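Local coordinates for oxidoreductase, NAD-binding/iron-sulfur cluster-binding protein (Nitratireductor pacificus pht-3B, PDB 6ZXU) that is a catabolic reductive dehalogenase that holds cobalamin and two [4Fe-4S] clusters and probably uses them to remove halogen reductively from organohalide substrates, at residues Tyr31-Arg36 against Leu264-Thr269; Glu46-Arg50 against Asp254-Thr258; Gly185-Met190 against His341-Gly346; Phe192-His197 against Gly235-Tyr241. One frame throughout, in Å; residues are numbered along the deposited sequence.

Contact 1. Residues Tyr31-Arg36 against Leu264-Thr269; sequences YSNRDR and LGIDGT
Two irregular segments meet here by close backbone packing and water bridges, in a partly buried zone where the N-terminal loop before helix 74-85 crosses the turn that follows helix 260-264. The backbones come closest at Asn33 and Gly268, whose CA atoms are 4.0 Å apart. Gly268, at phi/psi 98/21, leaves no room for a side chain: an ideal CB would clash with Asn33 CA and Ser32 O. Its CA instead makes CA-H...O contacts of 3.5 Å to both Tyr31 O and Ser32 O. Each segment carries a type I beta turn, closed by Arg36 N to Asn33 O (3.0 Å) and by Gly268 N to Gly265 O (2.9 Å). The second starts at Gly265, which, at phi 71°, is the C-prime residue of the Schellman motif that ends the helix. Ser32 OG forms an ST turn with Arg34 N (3.0 Å) and also hydrogen-bonds Glu600. Tyr31, chi1 m, lays one ring face against Ile266, with Ile266 CD1 3.8 Å from the centroid (CH-pi). One water donates to Ser32 O and Ile266 O (2.9 Å each); another accepts from Asn33 ND2 (3.1 Å), which also hydrogen-bonds Glu433, and donates to Gly268 O (2.7 Å). Arg36, chi1 to chi3 all t, covers Thr269 with its guanidinium face, CZ to CG2 being 3.3 Å; its NE hydrogen-bonds Gly41 O and NH1 forms a salt bridge with Glu46.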
loop_
_atom_site.group_PDB
_atom_site.type_symbol
_atom_site.label_atom_id
_atom_site.label_comp_id
_atom_site.label_asym_id
_atom_site.label_seq_id
_atom_site.Cartn_x
_atom_site.Cartn_y
_atom_site.Cartn_z
ATOM N N TYR A 31 16.498 -0.780 -17.714
ATOM C CA TYR A 31 17.101 0.507 -17.436
ATOM C C TYR A 31 16.457 1.113 -16.212
ATOM O O TYR A 31 15.241 0.967 -16.039
ATOM C CB TYR A 31 16.978 1.423 -18.691
ATOM C CG TYR A 31 17.660 0.791 -19.882
ATOM C CD1 TYR A 31 19.029 0.717 -19.931
ATOM C CD2 TYR A 31 16.931 0.167 -20.906
ATOM C CE1 TYR A 31 19.666 0.046 -20.986
ATOM C CE2 TYR A 31 17.551 -0.441 -21.983
ATOM C CZ TYR A 31 18.917 -0.545 -22.008
ATOM O OH TYR A 31 19.616 -1.195 -23.060
ATOM N N SER A 32 17.259 1.768 -15.369
ATOM C CA SER A 32 16.802 2.408 -14.160
ATOM C C SER A 32 16.023 3.640 -14.462
ATOM O O SER A 32 16.288 4.381 -15.427
ATOM C CB SER A 32 17.951 2.791 -13.281
ATOM O OG SER A 32 17.563 3.439 -12.109
ATOM N N ASN A 33 15.053 3.910 -13.625
ATOM C CA ASN A 33 14.343 5.183 -13.731
ATOM C C ASN A 33 14.843 6.228 -12.729
ATOM O O ASN A 33 14.160 7.222 -12.458
ATOM C CB ASN A 33 12.849 4.982 -13.568
ATOM C CG ASN A 33 12.473 4.458 -12.181
ATOM O OD1 ASN A 33 13.177 4.662 -11.179
ATOM N ND2 ASN A 33 11.333 3.822 -12.112
ATOM N N ARG A 34 16.056 6.047 -12.225
ATOM C CA ARG A 34 16.532 6.904 -11.132
ATOM C C ARG A 34 16.631 8.380 -11.521
ATOM O O ARG A 34 16.644 9.218 -10.662
ATOM C CB ARG A 34 17.854 6.423 -10.583
ATOM C CG ARG A 34 19.010 6.506 -11.541
ATOM C CD ARG A 34 20.325 6.194 -10.855
ATOM N NE ARG A 34 20.374 4.774 -10.510
ATOM C CZ ARG A 34 20.821 3.781 -11.307
ATOM N NH1 ARG A 34 21.303 4.015 -12.539
ATOM N NH2 ARG A 34 20.780 2.527 -10.861
ATOM N N ASP A 35 16.735 8.690 -12.799
ATOM C CA ASP A 35 16.782 10.116 -13.235
ATOM C C ASP A 35 15.525 10.648 -13.848
ATOM O O ASP A 35 15.520 11.689 -14.443
ATOM C CB ASP A 35 17.932 10.301 -14.177
ATOM C CG ASP A 35 19.262 10.055 -13.461
ATOM O OD1 ASP A 35 19.441 10.581 -12.342
ATOM O OD2 ASP A 35 20.112 9.296 -13.990
ATOM N N ARG A 36 14.435 9.899 -13.672
ATOM C CA ARG A 36 13.165 10.257 -14.242
ATOM C C ARG A 36 12.263 10.804 -13.135
ATOM O O ARG A 36 11.916 10.090 -12.200
ATOM C CB ARG A 36 12.549 9.062 -14.897
ATOM C CG ARG A 36 11.181 9.305 -15.486
ATOM C CD ARG A 36 10.746 8.101 -16.264
ATOM N NE ARG A 36 9.469 8.251 -16.959
ATOM C CZ ARG A 36 9.359 8.755 -18.163
ATOM N NH1 ARG A 36 10.427 9.134 -18.799
ATOM N NH2 ARG A 36 8.216 8.744 -18.783
ATOM N N LEU A 264 12.224 -0.432 -25.730
ATOM C CA LEU A 264 13.220 -0.880 -24.775
ATOM C C LEU A 264 13.180 -0.185 -23.416
ATOM O O LEU A 264 13.896 -0.600 -22.490
ATOM C CB LEU A 264 14.643 -0.749 -25.330
ATOM C CG LEU A 264 15.075 -1.902 -26.245
ATOM C CD1 LEU A 264 16.522 -1.706 -26.678
ATOM C CD2 LEU A 264 15.014 -3.228 -25.554
ATOM N N GLY A 265 12.428 0.907 -23.307
ATOM C CA GLY A 265 12.282 1.566 -22.030
ATOM C C GLY A 265 13.552 2.255 -21.601
ATOM O O GLY A 265 13.935 2.221 -20.456
ATOM N N ILE A 266 14.187 2.972 -22.538
ATOM C CA ILE A 266 15.556 3.461 -22.293
ATOM C C ILE A 266 15.635 4.421 -21.106
ATOM O O ILE A 266 16.676 4.504 -20.405
ATOM C CB ILE A 266 16.152 4.060 -23.606
ATOM C CG1 ILE A 266 17.665 4.175 -23.480
ATOM C CG2 ILE A 266 15.615 5.447 -23.999
ATOM C CD1 ILE A 266 18.397 2.842 -23.653
ATOM N N ASP A 267 14.575 5.191 -20.922
ATOM C CA ASP A 267 14.549 6.190 -19.852
ATOM C C ASP A 267 14.022 5.651 -18.538
ATOM O O ASP A 267 13.743 6.389 -17.626
ATOM C CB ASP A 267 13.718 7.415 -20.327
ATOM C CG ASP A 267 14.455 8.245 -21.432
ATOM O OD1 ASP A 267 15.755 8.339 -21.379
ATOM O OD2 ASP A 267 13.773 8.726 -22.390
ATOM N N GLY A 268 13.818 4.353 -18.470
ATOM C CA GLY A 268 13.337 3.698 -17.259
ATOM C C GLY A 268 11.863 3.427 -17.228
ATOM O O GLY A 268 11.293 3.300 -16.193
ATOM N N THR A 269 11.244 3.387 -18.379
ATOM C CA THR A 269 9.843 3.257 -18.510
ATOM C C THR A 269 9.468 1.788 -18.726
ATOM O O THR A 269 10.342 0.965 -18.994
ATOM C CB THR A 269 9.350 4.189 -19.667
ATOM O OG1 THR A 269 10.077 3.985 -20.895
ATOM C CG2 THR A 269 9.487 5.635 -19.252
HETATM O O HOH W 1 17.786 4.987 -17.815
HETATM O O HOH W 2 9.284 3.281 -14.382
#

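Contact 2. Residues Glu46-Arg50 against Asp254-Thr258; sequences ERLAR and DLGET
One carbonyl oxygen carries the direct polar link between these loops: Leu255 O accepts the backbone amide of Ala49 (N to O 3.0 Å, angle at the hydrogen 151°) and also lies 3.3 Å from Leu48 CA in a CA-H...O contact with an angle of 142°. The CA atoms of Ala49 and Leu255, 5.0 Å apart, fix the register. Leu48 (-90/151) and Ala49 (-73/129) are extended after the 3-10 segment that ends at Arg47, whose side chain leads away to a salt bridge with Asp267. The opposing chain bends, with Leu255 at -84/-15 and Gly256 at 100/17, where any other residue would press its CB against the preceding carbonyl. An Asx turn spans that bend, Asp254 OD1 accepting from Gly256 N at 3.0 Å. Beside the hydrogen bond, a water donates to Arg47 O (2.9 Å) and Gly256 O (2.8 Å), joining two acceptors that could not pair directly. Leu48, rotamer mt, brings CD2 to 4.2 Å from Leu255 CB and 3.9 Å from Glu257 CG, while Ala49 CB lies 4.3 Å from Leu255 CD2. Ala49 also has a backbone hydrogen bond with Ala250, so the loop before helix 74-85 is tied twice to the connection between strand 232-239 and helix 260-264. With main-chain atoms and water supplying the polar links and aliphatic carbon the rest, the pairing depends more on backbone shape than on charge.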
loop_
_atom_site.group_PDB
_atom_site.type_symbol
_atom_site.label_atom_id
_atom_site.label_comp_id
_atom_site.label_asym_id
_atom_site.label_seq_id
_atom_site.Cartn_x
_atom_site.Cartn_y
_atom_site.Cartn_z
ATOM N N GLU A 46 5.929 11.260 -23.106
ATOM C CA GLU A 46 6.643 12.353 -23.694
ATOM C C GLU A 46 7.257 12.040 -25.047
ATOM O O GLU A 46 7.813 12.931 -25.691
ATOM C CB GLU A 46 7.711 12.889 -22.708
ATOM C CG GLU A 46 8.995 12.036 -22.602
ATOM C CD GLU A 46 8.899 10.770 -21.671
ATOM O OE1 GLU A 46 7.793 10.452 -21.129
ATOM O OE2 GLU A 46 9.940 10.078 -21.531
ATOM N N ARG A 47 7.203 10.803 -25.516
ATOM C CA ARG A 47 7.713 10.451 -26.837
ATOM C C ARG A 47 6.604 10.239 -27.841
ATOM O O ARG A 47 6.871 9.778 -28.948
ATOM C CB ARG A 47 8.593 9.177 -26.706
ATOM C CG ARG A 47 9.867 9.453 -25.948
ATOM C CD ARG A 47 10.763 8.230 -25.990
ATOM N NE ARG A 47 12.034 8.471 -25.310
ATOM C CZ ARG A 47 13.170 8.785 -25.923
ATOM N NH1 ARG A 47 13.221 8.934 -27.235
ATOM N NH2 ARG A 47 14.280 8.966 -25.202
ATOM N N LEU A 48 5.369 10.556 -27.488
ATOM C CA LEU A 48 4.262 10.397 -28.422
ATOM C C LEU A 48 4.097 11.697 -29.225
ATOM O O LEU A 48 4.350 12.794 -28.716
ATOM C CB LEU A 48 2.985 10.116 -27.697
ATOM C CG LEU A 48 3.062 8.810 -26.875
ATOM C CD1 LEU A 48 1.767 8.585 -26.172
ATOM C CD2 LEU A 48 3.406 7.609 -27.722
ATOM N N ALA A 49 3.596 11.550 -30.452
ATOM C CA ALA A 49 3.369 12.697 -31.326
ATOM C C ALA A 49 2.167 13.493 -30.820
ATOM O O ALA A 49 1.129 12.940 -30.582
ATOM C CB ALA A 49 3.089 12.217 -32.719
ATOM N N ARG A 50 2.353 14.786 -30.660
ATOM C CA ARG A 50 1.341 15.704 -30.167
ATOM C C ARG A 50 1.210 16.962 -31.085
ATOM O O ARG A 50 2.098 17.297 -31.852
ATOM C CB ARG A 50 1.725 16.129 -28.783
ATOM C CG ARG A 50 1.544 14.992 -27.786
ATOM C CD ARG A 50 1.845 15.399 -26.356
ATOM N NE ARG A 50 2.034 14.151 -25.621
ATOM C CZ ARG A 50 1.076 13.417 -25.108
ATOM N NH1 ARG A 50 -0.195 13.832 -25.163
ATOM N NH2 ARG A 50 1.400 12.236 -24.529
ATOM N N ASP A 254 0.593 7.013 -36.786
ATOM C CA ASP A 254 1.366 6.337 -35.777
ATOM C C ASP A 254 1.860 7.338 -34.737
ATOM O O ASP A 254 2.502 8.326 -35.080
ATOM C CB ASP A 254 2.592 5.728 -36.495
ATOM C CG ASP A 254 3.345 4.720 -35.674
ATOM O OD1 ASP A 254 3.327 4.698 -34.430
ATOM O OD2 ASP A 254 3.971 3.868 -36.349
ATOM N N LEU A 255 1.603 7.056 -33.470
ATOM C CA LEU A 255 1.993 8.006 -32.449
ATOM C C LEU A 255 3.400 7.871 -32.011
ATOM O O LEU A 255 3.923 8.725 -31.298
ATOM C CB LEU A 255 1.060 7.860 -31.256
ATOM C CG LEU A 255 -0.354 8.365 -31.467
ATOM C CD1 LEU A 255 -1.197 8.026 -30.214
ATOM C CD2 LEU A 255 -0.373 9.854 -31.741
ATOM N N GLY A 256 4.025 6.752 -32.359
ATOM C CA GLY A 256 5.372 6.473 -31.910
ATOM C C GLY A 256 5.482 5.502 -30.720
ATOM O O GLY A 256 6.546 5.461 -30.067
ATOM N N GLU A 257 4.423 4.756 -30.426
ATOM C CA GLU A 257 4.383 3.845 -29.278
ATOM C C GLU A 257 5.340 2.681 -29.426
ATOM O O GLU A 257 5.735 2.088 -28.439
ATOM C CB GLU A 257 3.006 3.186 -29.114
ATOM C CG GLU A 257 1.910 4.088 -28.652
ATOM C CD GLU A 257 0.493 3.466 -28.861
ATOM O OE1 GLU A 257 -0.281 4.129 -29.679
ATOM O OE2 GLU A 257 0.139 2.370 -28.215
ATOM N N THR A 258 5.764 2.362 -30.627
ATOM C CA THR A 258 6.722 1.273 -30.784
ATOM C C THR A 258 8.071 1.711 -31.323
ATOM O O THR A 258 8.843 0.875 -31.790
ATOM C CB THR A 258 6.135 0.217 -31.711
ATOM O OG1 THR A 258 5.830 0.837 -32.971
ATOM C CG2 THR A 258 4.877 -0.396 -31.059
HETATM O O HOH W 3 8.312 7.569 -30.163
#

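Contact 3. Residues Gly185-Met190 against His341-Gly346; sequences GYVRWM and HPLALG
Trp189 lays the face of its five-membered ring over Leu345, whose CB is 3.7 Å from the ring centroid and 10° off the normal, a CH-pi contact. The same indole donates from NE1 to a water (3.0 Å) that in turn donates to Leu345 O (2.5 Å). Helical segments 185-190 and 342-346 approach to 7.7 Å between axes, with their N-to-C directions 131° apart. Glycine on both sides makes such closeness possible: Gly185 and Gly346 have CA atoms 4.5 Å apart, and an ideal CB on Gly185 would fall 3.4 Å from Gly346 CA. Pro342, in the first turn of its helix, points toward the partner, its CB 3.7 Å from Tyr186 CD1 at the ring edge and 3.9 Å from Trp189 CB. Tyr186, chi1 t, also puts CD1 4.0 Å from Leu343 CB. His341 is the N-cap, ND1 accepting from Leu343 N at 3.0 Å while NE2 hydrogen-bonds Phe642 O. The contact packs the C-terminal part of helix 168-190 across the start of helix 342-354. Helix 103-116 packs on Tyr186 and Leu343, Val646 of strand 645-647 touches Trp189, Pro342 and Leu345, and helix 445-469 meets Leu343 and Ala344.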
loop_
_atom_site.group_PDB
_atom_site.type_symbol
_atom_site.label_atom_id
_atom_site.label_comp_id
_atom_site.label_asym_id
_atom_site.label_seq_id
_atom_site.Cartn_x
_atom_site.Cartn_y
_atom_site.Cartn_z
ATOM N N GLY A 185 -9.895 16.170 -2.832
ATOM C CA GLY A 185 -9.752 16.546 -1.444
ATOM C C GLY A 185 -8.443 17.121 -1.079
ATOM O O GLY A 185 -8.360 18.011 -0.246
ATOM N N TYR A 186 -7.379 16.621 -1.699
ATOM C CA TYR A 186 -6.022 17.188 -1.524
ATOM C C TYR A 186 -5.959 18.657 -1.958
ATOM O O TYR A 186 -5.416 19.502 -1.231
ATOM C CB TYR A 186 -5.007 16.384 -2.393
ATOM C CG TYR A 186 -3.682 16.993 -2.624
ATOM C CD1 TYR A 186 -2.877 17.358 -1.566
ATOM C CD2 TYR A 186 -3.185 17.163 -3.904
ATOM C CE1 TYR A 186 -1.622 17.893 -1.766
ATOM C CE2 TYR A 186 -1.891 17.677 -4.145
ATOM C CZ TYR A 186 -1.105 18.031 -3.093
ATOM O OH TYR A 186 0.139 18.579 -3.313
ATOM N N VAL A 187 -6.538 18.976 -3.135
ATOM C CA VAL A 187 -6.522 20.393 -3.625
ATOM C C VAL A 187 -7.417 21.277 -2.703
ATOM O O VAL A 187 -7.039 22.393 -2.369
ATOM C CB VAL A 187 -6.978 20.455 -5.085
ATOM C CG1 VAL A 187 -7.164 21.877 -5.583
ATOM C CG2 VAL A 187 -5.982 19.736 -5.988
ATOM N N ARG A 188 -8.547 20.745 -2.261
ATOM C CA ARG A 188 -9.432 21.441 -1.298
ATOM C C ARG A 188 -8.735 21.750 0.017
ATOM O O ARG A 188 -8.881 22.827 0.576
ATOM C CB ARG A 188 -10.700 20.676 -1.071
ATOM C CG ARG A 188 -11.668 20.724 -2.232
ATOM C CD ARG A 188 -13.030 20.189 -1.854
ATOM N NE ARG A 188 -13.013 18.761 -1.411
ATOM C CZ ARG A 188 -13.219 17.713 -2.170
ATOM N NH1 ARG A 188 -13.383 17.799 -3.518
ATOM N NH2 ARG A 188 -13.187 16.501 -1.627
ATOM N N TRP A 189 -7.887 20.849 0.488
ATOM C CA TRP A 189 -7.106 21.114 1.695
ATOM C C TRP A 189 -5.978 22.102 1.535
ATOM O O TRP A 189 -5.505 22.698 2.513
ATOM C CB TRP A 189 -6.557 19.807 2.264
ATOM C CG TRP A 189 -7.521 19.114 3.175
ATOM C CD1 TRP A 189 -8.354 18.041 2.896
ATOM C CD2 TRP A 189 -7.791 19.496 4.518
ATOM N NE1 TRP A 189 -9.089 17.718 4.013
ATOM C CE2 TRP A 189 -8.763 18.580 5.031
ATOM C CE3 TRP A 189 -7.287 20.518 5.364
ATOM C CZ2 TRP A 189 -9.274 18.673 6.336
ATOM C CZ3 TRP A 189 -7.800 20.606 6.704
ATOM C CH2 TRP A 189 -8.777 19.680 7.157
ATOM N N MET A 190 -5.504 22.294 0.302
ATOM C CA MET A 190 -4.519 23.321 -0.026
ATOM C C MET A 190 -5.182 24.715 -0.191
ATOM O O MET A 190 -4.485 25.727 -0.234
ATOM C CB MET A 190 -3.797 22.938 -1.315
ATOM C CG MET A 190 -2.695 21.928 -1.071
ATOM S SD MET A 190 -1.582 21.758 -2.516
ATOM C CE MET A 190 -2.705 21.319 -3.858
ATOM N N HIS A 341 -0.203 16.095 6.502
ATOM C CA HIS A 341 -0.031 16.523 5.123
ATOM C C HIS A 341 -1.361 16.496 4.397
ATOM O O HIS A 341 -2.174 15.607 4.633
ATOM C CB HIS A 341 0.982 15.616 4.435
ATOM C CG HIS A 341 1.397 16.103 3.090
ATOM N ND1 HIS A 341 0.598 15.972 1.976
ATOM C CD2 HIS A 341 2.527 16.698 2.677
ATOM C CE1 HIS A 341 1.232 16.453 0.918
ATOM N NE2 HIS A 341 2.396 16.926 1.330
ATOM N N PRO A 342 -1.639 17.495 3.529
ATOM C CA PRO A 342 -2.961 17.553 2.822
ATOM C C PRO A 342 -3.348 16.345 1.986
ATOM O O PRO A 342 -4.540 16.073 1.819
ATOM C CB PRO A 342 -2.786 18.751 1.881
ATOM C CG PRO A 342 -1.877 19.657 2.613
ATOM C CD PRO A 342 -0.886 18.758 3.318
ATOM N N LEU A 343 -2.379 15.632 1.438
ATOM C CA LEU A 343 -2.666 14.434 0.687
ATOM C C LEU A 343 -3.238 13.325 1.542
ATOM O O LEU A 343 -4.236 12.691 1.174
ATOM C CB LEU A 343 -1.404 13.951 -0.061
ATOM C CG LEU A 343 -1.602 12.758 -0.984
ATOM C CD1 LEU A 343 -2.619 13.000 -2.098
ATOM C CD2 LEU A 343 -0.278 12.329 -1.614
ATOM N N ALA A 344 -2.611 13.080 2.691
ATOM C CA ALA A 344 -3.169 12.142 3.656
ATOM C C ALA A 344 -4.591 12.560 4.140
ATOM O O ALA A 344 -5.496 11.745 4.229
ATOM C CB ALA A 344 -2.236 12.048 4.849
ATOM N N LEU A 345 -4.778 13.832 4.413
ATOM C CA LEU A 345 -6.121 14.350 4.725
ATOM C C LEU A 345 -7.129 14.084 3.606
ATOM O O LEU A 345 -8.306 13.839 3.879
ATOM C CB LEU A 345 -6.089 15.859 5.059
ATOM C CG LEU A 345 -5.472 16.145 6.431
ATOM C CD1 LEU A 345 -5.074 17.575 6.599
ATOM C CD2 LEU A 345 -6.494 15.802 7.523
ATOM N N GLY A 346 -6.700 14.063 2.357
ATOM C CA GLY A 346 -7.615 13.682 1.232
ATOM C C GLY A 346 -8.033 12.261 1.319
ATOM O O GLY A 346 -9.089 11.881 0.807
HETATM O O HOH W 4 -9.894 15.154 5.336
#

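Contact 4. Residues Phe192-His197 against Gly235-Tyr241; sequences FPARGH and GVVTTGY
Gly235, already within strand 232-239, makes a CA-H...O contact from its CA to His197 O (3.3 Å). Val236 and His197 then form a hydrogen-bonded pair, Val236 N to His197 O at 3.0 Å and His197 N to Val236 O at 2.8 Å. Val237 faces Gly196 in a non-hydrogen-bonded pair, CA atoms 4.4 Å apart, and its CG1 lies 4.2 Å from Ala194 CB. Thr238 pairs with Arg195 through Thr238 N to Arg195 O (2.9 Å) and Arg195 N to Thr238 O (3.0 Å). Its OG1, chi1 p, is hydrogen-bonded to His197 NE2 at 2.9 Å, on the face shared with Val236 and Arg195, and also to His140. Thr239 opposes Ala194, CA atoms 4.3 Å apart; with chi1 t its OG1 donates to Pro193 O (2.7 Å) and accepts from Tyr241 N (3.0 Å), an ST turn at the strand's end. Gly240 N donates to a water (2.7 Å) that donates to Pro193 O (2.6 Å). Tyr241 directs its edge to the face of Phe192, centroids 4.8 Å apart and planes at 52°. The strand axes run at 162°. Edge strand 194-198 thus completes an antiparallel sheet of strand order 1-2-4-3, an order repeated by the sheet containing strands 422-429 and 514-521, consistent with an internal duplication in which the second copy lies at the cobalamin site.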
loop_
_atom_site.group_PDB
_atom_site.type_symbol
_atom_site.label_atom_id
_atom_site.label_comp_id
_atom_site.label_asym_id
_atom_site.label_seq_id
_atom_site.Cartn_x
_atom_site.Cartn_y
_atom_site.Cartn_z
ATOM N N PHE A 192 -8.144 25.423 -2.382
ATOM C CA PHE A 192 -8.751 25.691 -3.669
ATOM C C PHE A 192 -9.918 24.822 -3.889
ATOM O O PHE A 192 -9.852 23.604 -3.653
ATOM C CB PHE A 192 -7.722 25.484 -4.846
ATOM C CG PHE A 192 -6.500 26.309 -4.740
ATOM C CD1 PHE A 192 -5.444 25.926 -3.909
ATOM C CD2 PHE A 192 -6.393 27.513 -5.419
ATOM C CE1 PHE A 192 -4.333 26.727 -3.726
ATOM C CE2 PHE A 192 -5.281 28.289 -5.263
ATOM C CZ PHE A 192 -4.232 27.896 -4.438
ATOM N N PRO A 193 -11.046 25.377 -4.314
ATOM C CA PRO A 193 -12.168 24.542 -4.691
ATOM C C PRO A 193 -11.848 23.592 -5.813
ATOM O O PRO A 193 -11.100 23.904 -6.747
ATOM C CB PRO A 193 -13.220 25.559 -5.151
ATOM C CG PRO A 193 -12.906 26.751 -4.298
ATOM C CD PRO A 193 -11.422 26.806 -4.274
ATOM N N ALA A 194 -12.354 22.401 -5.691
ATOM C CA ALA A 194 -12.069 21.279 -6.623
ATOM C C ALA A 194 -13.092 20.194 -6.485
ATOM O O ALA A 194 -13.638 19.947 -5.384
ATOM C CB ALA A 194 -10.681 20.730 -6.326
ATOM N N ARG A 195 -13.428 19.612 -7.577
ATOM C CA ARG A 195 -14.485 18.640 -7.628
ATOM C C ARG A 195 -14.016 17.454 -8.481
ATOM O O ARG A 195 -13.404 17.639 -9.554
ATOM C CB ARG A 195 -15.708 19.274 -8.260
ATOM C CG ARG A 195 -16.832 18.362 -8.708
ATOM C CD ARG A 195 -17.502 17.684 -7.581
ATOM N NE ARG A 195 -18.922 17.382 -7.802
ATOM C CZ ARG A 195 -19.454 16.370 -8.463
ATOM N NH1 ARG A 195 -18.758 15.438 -9.102
ATOM N NH2 ARG A 195 -20.802 16.277 -8.488
ATOM N N GLY A 196 -14.266 16.219 -8.007
ATOM C CA GLY A 196 -13.916 15.021 -8.715
ATOM C C GLY A 196 -15.076 14.531 -9.529
ATOM O O GLY A 196 -16.241 14.794 -9.205
ATOM N N HIS A 197 -14.756 13.852 -10.597
ATOM C CA HIS A 197 -15.737 13.344 -11.522
ATOM C C HIS A 197 -15.348 11.995 -12.010
ATOM O O HIS A 197 -14.146 11.734 -12.267
ATOM C CB HIS A 197 -15.890 14.309 -12.768
ATOM C CG HIS A 197 -16.004 15.754 -12.439
ATOM N ND1 HIS A 197 -17.191 16.461 -12.482
ATOM C CD2 HIS A 197 -15.069 16.645 -12.049
ATOM C CE1 HIS A 197 -16.975 17.714 -12.155
ATOM N NE2 HIS A 197 -15.694 17.860 -11.901
ATOM N N GLY A 235 -11.142 9.393 -14.743
ATOM C CA GLY A 235 -11.514 10.266 -13.667
ATOM C C GLY A 235 -10.975 11.658 -14.015
ATOM O O GLY A 235 -10.012 11.796 -14.756
ATOM N N VAL A 236 -11.606 12.684 -13.461
ATOM C CA VAL A 236 -11.257 14.107 -13.672
ATOM C C VAL A 236 -11.373 14.838 -12.350
ATOM O O VAL A 236 -12.249 14.568 -11.523
ATOM C CB VAL A 236 -12.175 14.768 -14.709
ATOM C CG1 VAL A 236 -11.889 16.249 -14.770
ATOM C CG2 VAL A 236 -12.020 14.102 -16.070
ATOM N N VAL A 237 -10.436 15.717 -12.109
ATOM C CA VAL A 237 -10.591 16.710 -11.068
ATOM C C VAL A 237 -10.614 18.100 -11.755
ATOM O O VAL A 237 -9.645 18.501 -12.415
ATOM C CB VAL A 237 -9.443 16.656 -10.062
ATOM C CG1 VAL A 237 -9.585 17.746 -9.033
ATOM C CG2 VAL A 237 -9.393 15.269 -9.375
ATOM N N THR A 238 -11.717 18.852 -11.584
ATOM C CA THR A 238 -11.813 20.193 -12.098
ATOM C C THR A 238 -11.525 21.132 -10.947
ATOM O O THR A 238 -11.889 20.870 -9.784
ATOM C CB THR A 238 -13.193 20.523 -12.692
ATOM O OG1 THR A 238 -14.203 20.326 -11.680
ATOM C CG2 THR A 238 -13.470 19.656 -13.884
ATOM N N THR A 239 -10.880 22.236 -11.235
ATOM C CA THR A 239 -10.507 23.180 -10.197
ATOM C C THR A 239 -10.165 24.554 -10.804
ATOM O O THR A 239 -9.953 24.681 -12.015
ATOM C CB THR A 239 -9.294 22.627 -9.390
ATOM O OG1 THR A 239 -8.934 23.521 -8.334
ATOM C CG2 THR A 239 -8.069 22.450 -10.266
ATOM N N GLY A 240 -10.130 25.562 -9.947
ATOM C CA GLY A 240 -9.623 26.883 -10.274
ATOM C C GLY A 240 -8.171 27.046 -9.860
ATOM O O GLY A 240 -7.559 28.071 -10.159
ATOM N N TYR A 241 -7.592 26.033 -9.199
ATOM C CA TYR A 241 -6.107 25.912 -8.976
ATOM C C TYR A 241 -5.470 25.843 -10.395
ATOM O O TYR A 241 -5.598 24.842 -11.119
ATOM C CB TYR A 241 -5.829 24.600 -8.194
ATOM C CG TYR A 241 -4.407 24.239 -7.759
ATOM C CD1 TYR A 241 -3.709 25.040 -6.941
ATOM C CD2 TYR A 241 -3.891 23.007 -8.077
ATOM C CE1 TYR A 241 -2.484 24.671 -6.435
ATOM C CE2 TYR A 241 -2.639 22.585 -7.622
ATOM C CZ TYR A 241 -1.938 23.385 -6.778
ATOM O OH TYR A 241 -0.685 22.977 -6.296
HETATM O O HOH W 5 -10.688 26.347 -7.377
#

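Contacts 3 and 4 are buried and adjoin, their centres 12 Å apart: helix 168-190 runs into strand 194-198, Arg188 NH1 lies 2.9 Å from Ala194 O, a probable hydrogen bond, and Met190 packs on Tyr241. Contact 3 relies on apolar helix packing, whereas contact 4 relies on regular sheet hydrogen bonding. Contacts 1 and 2 are partly buried loop pairings in which water joins carbonyls and glycine shapes the backbone; salt bridges link them, Asp267 OD2 to Arg47 NH2 and Arg36 NH1 to Glu46 OE2, both 2.9 Å. Along the chain, contact 2 nests inside contact 1 and contact 4 inside both, while contact 3 crosses contacts 1 and 2.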